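Local coordinates for ammonium transporter (Kuenenia stuttgartiensis, PDB 6EU6), which senses ammonium and signals its presence across the membrane, as an Amt-family protein belonging to an ammonium sensor histidine kinase, at the interface of chains A and B. Residues are numbered along the deposited sequence; one frame, centred on the assembly and turned at random. Chains: chain A/B, Ammonium transporter.

Contact 1: the interface of chains A and B. Residues chain A 210-211, 214-215; chain B 25, 28-29, 208.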
# COMPACT_ATOMS: atom_id res chain seq x y z
N THR A 210 10.94 2.93 9.03
CA THR A 210 9.66 3.20 9.67
C THR A 210 8.57 2.87 8.66
O THR A 210 7.57 2.16 8.99
CB THR A 210 9.56 4.67 10.12
OG1 THR A 210 10.63 4.96 11.01
CG2 THR A 210 8.30 4.91 10.89
N LEU A 211 8.74 3.34 7.43
CA LEU A 211 7.74 3.03 6.41
C LEU A 211 7.70 1.48 6.21
O LEU A 211 6.60 0.90 6.06
CB LEU A 211 7.99 3.77 5.10
CG LEU A 211 7.94 5.30 5.16
CD1 LEU A 211 8.15 5.96 3.78
CD2 LEU A 211 6.67 5.84 5.78
N PHE A 214 5.59 -0.12 8.98
CA PHE A 214 4.17 0.01 8.70
C PHE A 214 3.65 -0.91 7.61
O PHE A 214 2.55 -1.49 7.72
CB PHE A 214 3.80 1.45 8.38
CG PHE A 214 3.58 2.34 9.57
CD1 PHE A 214 2.52 2.13 10.45
CD2 PHE A 214 4.40 3.47 9.75
CE1 PHE A 214 2.31 3.04 11.54
CE2 PHE A 214 4.17 4.36 10.83
CZ PHE A 214 3.10 4.12 11.67
N PHE A 215 4.41 -1.08 6.52
CA PHE A 215 4.00 -1.98 5.48
C PHE A 215 3.93 -3.41 5.97
O PHE A 215 3.06 -4.19 5.56
CB PHE A 215 5.01 -2.03 4.32
CG PHE A 215 4.88 -0.91 3.38
CD1 PHE A 215 3.73 -0.77 2.64
CD2 PHE A 215 5.96 -0.04 3.16
CE1 PHE A 215 3.62 0.29 1.73
CE2 PHE A 215 5.84 1.01 2.29
CZ PHE A 215 4.65 1.19 1.60
N LEU B 25 0.87 5.32 7.80
CA LEU B 25 2.05 5.43 6.91
C LEU B 25 1.98 6.69 6.03
O LEU B 25 2.98 7.41 5.88
CB LEU B 25 2.12 4.15 6.07
CG LEU B 25 3.40 3.86 5.27
CD1 LEU B 25 3.34 2.43 4.76
CD2 LEU B 25 3.54 4.75 4.09
N THR B 28 2.90 9.56 8.10
CA THR B 28 4.35 9.51 8.36
C THR B 28 5.11 10.09 7.13
O THR B 28 5.96 10.99 7.27
CB THR B 28 4.82 8.08 8.61
OG1 THR B 28 4.09 7.50 9.71
CG2 THR B 28 6.36 8.12 8.94
N SER B 29 4.75 9.65 5.92
CA SER B 29 5.46 10.16 4.73
C SER B 29 5.20 11.62 4.51
O SER B 29 6.10 12.33 4.11
CB SER B 29 5.07 9.46 3.45
OG SER B 29 5.07 8.13 3.75
N LEU B 208 8.30 12.72 -1.33
CA LEU B 208 7.82 11.92 -0.26
C LEU B 208 6.41 12.42 0.23
O LEU B 208 5.52 11.61 0.51
CB LEU B 208 8.84 11.95 0.89
CG LEU B 208 8.60 10.97 2.02
CD1 LEU B 208 8.64 9.53 1.55
CD2 LEU B 208 9.68 11.21 3.05

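Contact 2: the interface of chains A and B. Residues chain A 221, 240, 243-244, 247; chain B 21, 55, 59, 98, 101.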
# COMPACT_ATOMS: atom_id res chain seq x y z
N PHE A 221 -1.65 -8.21 8.76
CA PHE A 221 -3.08 -8.35 8.83
C PHE A 221 -3.63 -9.40 7.87
O PHE A 221 -4.52 -10.24 8.25
CB PHE A 221 -3.83 -7.00 8.60
CG PHE A 221 -3.59 -5.96 9.68
CD1 PHE A 221 -3.39 -6.31 11.02
CD2 PHE A 221 -3.52 -4.61 9.35
CE1 PHE A 221 -3.18 -5.33 11.98
CE2 PHE A 221 -3.27 -3.65 10.31
CZ PHE A 221 -3.12 -4.02 11.62
N LEU A 240 -7.47 -7.73 15.01
CA LEU A 240 -7.36 -6.99 16.26
C LEU A 240 -6.25 -7.56 17.13
O LEU A 240 -5.38 -6.84 17.59
CB LEU A 240 -8.69 -6.98 17.00
CG LEU A 240 -8.64 -6.26 18.37
CD1 LEU A 240 -8.28 -4.75 18.20
CD2 LEU A 240 -9.92 -6.40 19.19
N ASN A 243 -2.89 -6.55 15.72
CA ASN A 243 -2.60 -5.17 15.98
C ASN A 243 -2.17 -4.97 17.43
O ASN A 243 -1.21 -4.22 17.76
CB ASN A 243 -3.79 -4.29 15.71
CG ASN A 243 -3.38 -2.85 15.67
OD1 ASN A 243 -2.75 -2.39 14.72
ND2 ASN A 243 -3.77 -2.09 16.71
N MET A 244 -2.89 -5.64 18.31
CA MET A 244 -2.60 -5.43 19.71
C MET A 244 -1.25 -6.03 20.09
O MET A 244 -0.59 -5.47 20.96
CB MET A 244 -3.72 -6.01 20.62
CG MET A 244 -5.07 -5.41 20.38
SD MET A 244 -5.06 -3.64 20.51
CE MET A 244 -4.47 -3.34 22.19
N ALA A 247 1.33 -3.47 18.91
CA ALA A 247 1.30 -2.23 19.69
C ALA A 247 1.89 -2.47 21.10
O ALA A 247 2.70 -1.70 21.57
CB ALA A 247 -0.11 -1.77 19.81
N PHE B 21 -5.57 1.89 8.47
CA PHE B 21 -4.28 1.73 9.16
C PHE B 21 -3.13 2.28 8.29
O PHE B 21 -2.18 2.89 8.76
CB PHE B 21 -4.01 0.23 9.51
CG PHE B 21 -2.71 0.03 10.17
CD1 PHE B 21 -2.58 0.17 11.55
CD2 PHE B 21 -1.60 -0.28 9.42
CE1 PHE B 21 -1.34 -0.06 12.16
CE2 PHE B 21 -0.36 -0.46 10.03
CZ PHE B 21 -0.23 -0.33 11.40
N SER B 55 -3.46 2.79 19.95
CA SER B 55 -4.07 1.45 19.93
C SER B 55 -4.35 1.01 21.36
O SER B 55 -5.40 0.48 21.65
CB SER B 55 -3.13 0.42 19.31
OG SER B 55 -2.92 0.59 17.90
N PHE B 59 -8.04 0.74 23.04
CA PHE B 59 -8.45 -0.58 23.50
C PHE B 59 -8.90 -0.52 24.98
O PHE B 59 -9.94 -1.08 25.34
CB PHE B 59 -7.35 -1.59 23.32
CG PHE B 59 -7.62 -2.94 23.95
CD1 PHE B 59 -8.38 -3.89 23.31
CD2 PHE B 59 -7.05 -3.27 25.16
CE1 PHE B 59 -8.64 -5.12 23.91
CE2 PHE B 59 -7.31 -4.49 25.76
CZ PHE B 59 -8.11 -5.39 25.15
N PHE B 98 -12.05 -2.69 15.62
CA PHE B 98 -10.77 -2.36 15.05
C PHE B 98 -10.88 -1.16 14.12
O PHE B 98 -9.98 -0.31 14.09
CB PHE B 98 -10.17 -3.57 14.31
CG PHE B 98 -8.79 -3.30 13.78
CD1 PHE B 98 -7.76 -2.84 14.61
CD2 PHE B 98 -8.53 -3.38 12.43
CE1 PHE B 98 -6.51 -2.50 14.12
CE2 PHE B 98 -7.27 -3.05 11.93
CZ PHE B 98 -6.26 -2.63 12.78
N MET B 101 -10.86 1.72 16.20
CA MET B 101 -9.53 1.97 16.72
C MET B 101 -8.67 2.75 15.73
O MET B 101 -7.96 3.68 16.10
CB MET B 101 -8.82 0.64 17.10
CG MET B 101 -7.43 0.81 17.67
SD MET B 101 -6.70 -0.81 18.10
CE MET B 101 -7.66 -1.04 19.59

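Contact 1: the interface of chains A and B
B:Leu25 sets its methyl CD1 over the middle of the A:Phe215 ring, in a subunit contact of the Amt ammonium transporter family, whose members form trimers. Helix 206-226 of chain A here meets helix 2-34 of chain B, with B:Leu208 of the second chain's own helix 206-226 at the margin.

The aromatic contacts come first. CD1 of B:Leu25 stands 3.5 Å above the ring plane of A:Phe215, a CH-pi contact. It is nearly equidistant from all six ring carbons. CG of B:Leu25 lies anti to its backbone N (chi1 -168°), which carries the fork across to chain A. The same CD1 lies 3.8 Å from A:Phe214 CB, so one methyl serves two phenylalanines. The hydroxyl OG1 of B:Thr28 sits to one side of the A:Phe214 ring plane, out past CE2, at 3.3 Å from that atom.

Aliphatic contacts follow. A:Leu211 and B:Leu25 hide the most surface in this patch. The two side chains cross at about a right angle, and A:Leu211 CD2 lies 3.7 Å from B:Leu25 CD2. CD2 of A:Leu211 also reaches the methyl CG2 of B:Thr28 at 3.9 Å. B:Leu208 touches the patch more lightly, its CD1 4.2 Å from A:Leu211 CD1.

One polar side chain is tied to its own helix. B:Ser29 OG donates to the carbonyl O of B:Leu25, one turn back, at 3.1 Å. The donor sits 37° out of the carbonyl plane. The hydroxyl therefore shows A:Leu211 an oxygen already engaged in its own helix, and the leucine methyls pack against it.

Contact 2: the interface of chains A and B
A:Asn243 reaches from helix 234-261 into a pocket formed by B:Ser55, B:Phe98, B:Met101 and B:Phe21. The site is a helix-to-helix patch of the subunit interface in the Amt trimer, and this is its tight part. CG of A:Asn243 lies anti to the backbone N (chi1 -166°), which points the amide at chain B. ND2 donates to the hydroxyl OG of B:Ser55 at 3.1 Å. The acceptor lies near the amide plane. CE1 of B:Phe98 stands over one face of the amide, 3.5 Å from A:Asn243 CG, with the ring turned 58° from the amide plane. An alanine here would probably leave the B:Ser55 hydroxyl without this amide donor and open a gap beside the B:Phe98 ring.

Three phenylalanines continue this core. A:Phe221 pushes CE2 onto the face of the B:Phe21 ring, 3.7 Å from CG. The planes stand 83° apart, edge to face. Its own face takes the rim of B:Phe98, again edge to face.

The contact is looser on either side of A:Asn243 along the helix; the structure alone does not show whether solvent reaches it. A:Leu240 meets B:Met101 methyl to methyl, CD1 to CE, at 4.0 Å. A:Ala247 hides little surface, only touching B:Ser55 with its CB. A:Met244 is an exception there. Its chain bends at both chi2 and chi3, and this turns the terminal methyl CE towards B:Phe59, 3.6 Å from CB.

The centres of contact 1 and contact 2 lie about 17 Å apart, along the same subunit boundary. Helix 206-226 of chain A and helix 2-34 of chain B run through both. A:Phe214 and A:Phe215 serve contact 1, and A:Phe221 on the same helix serves contact 2. B:Leu25 and B:Phe21 are paired likewise, one helical turn apart. Contact 2 adds helix 234-261 of chain A and helices 40-67 and 93-114 of chain B. The shared helices join the patches into one seam. With three copies in the assembly, the seam probably helps hold the trimer together.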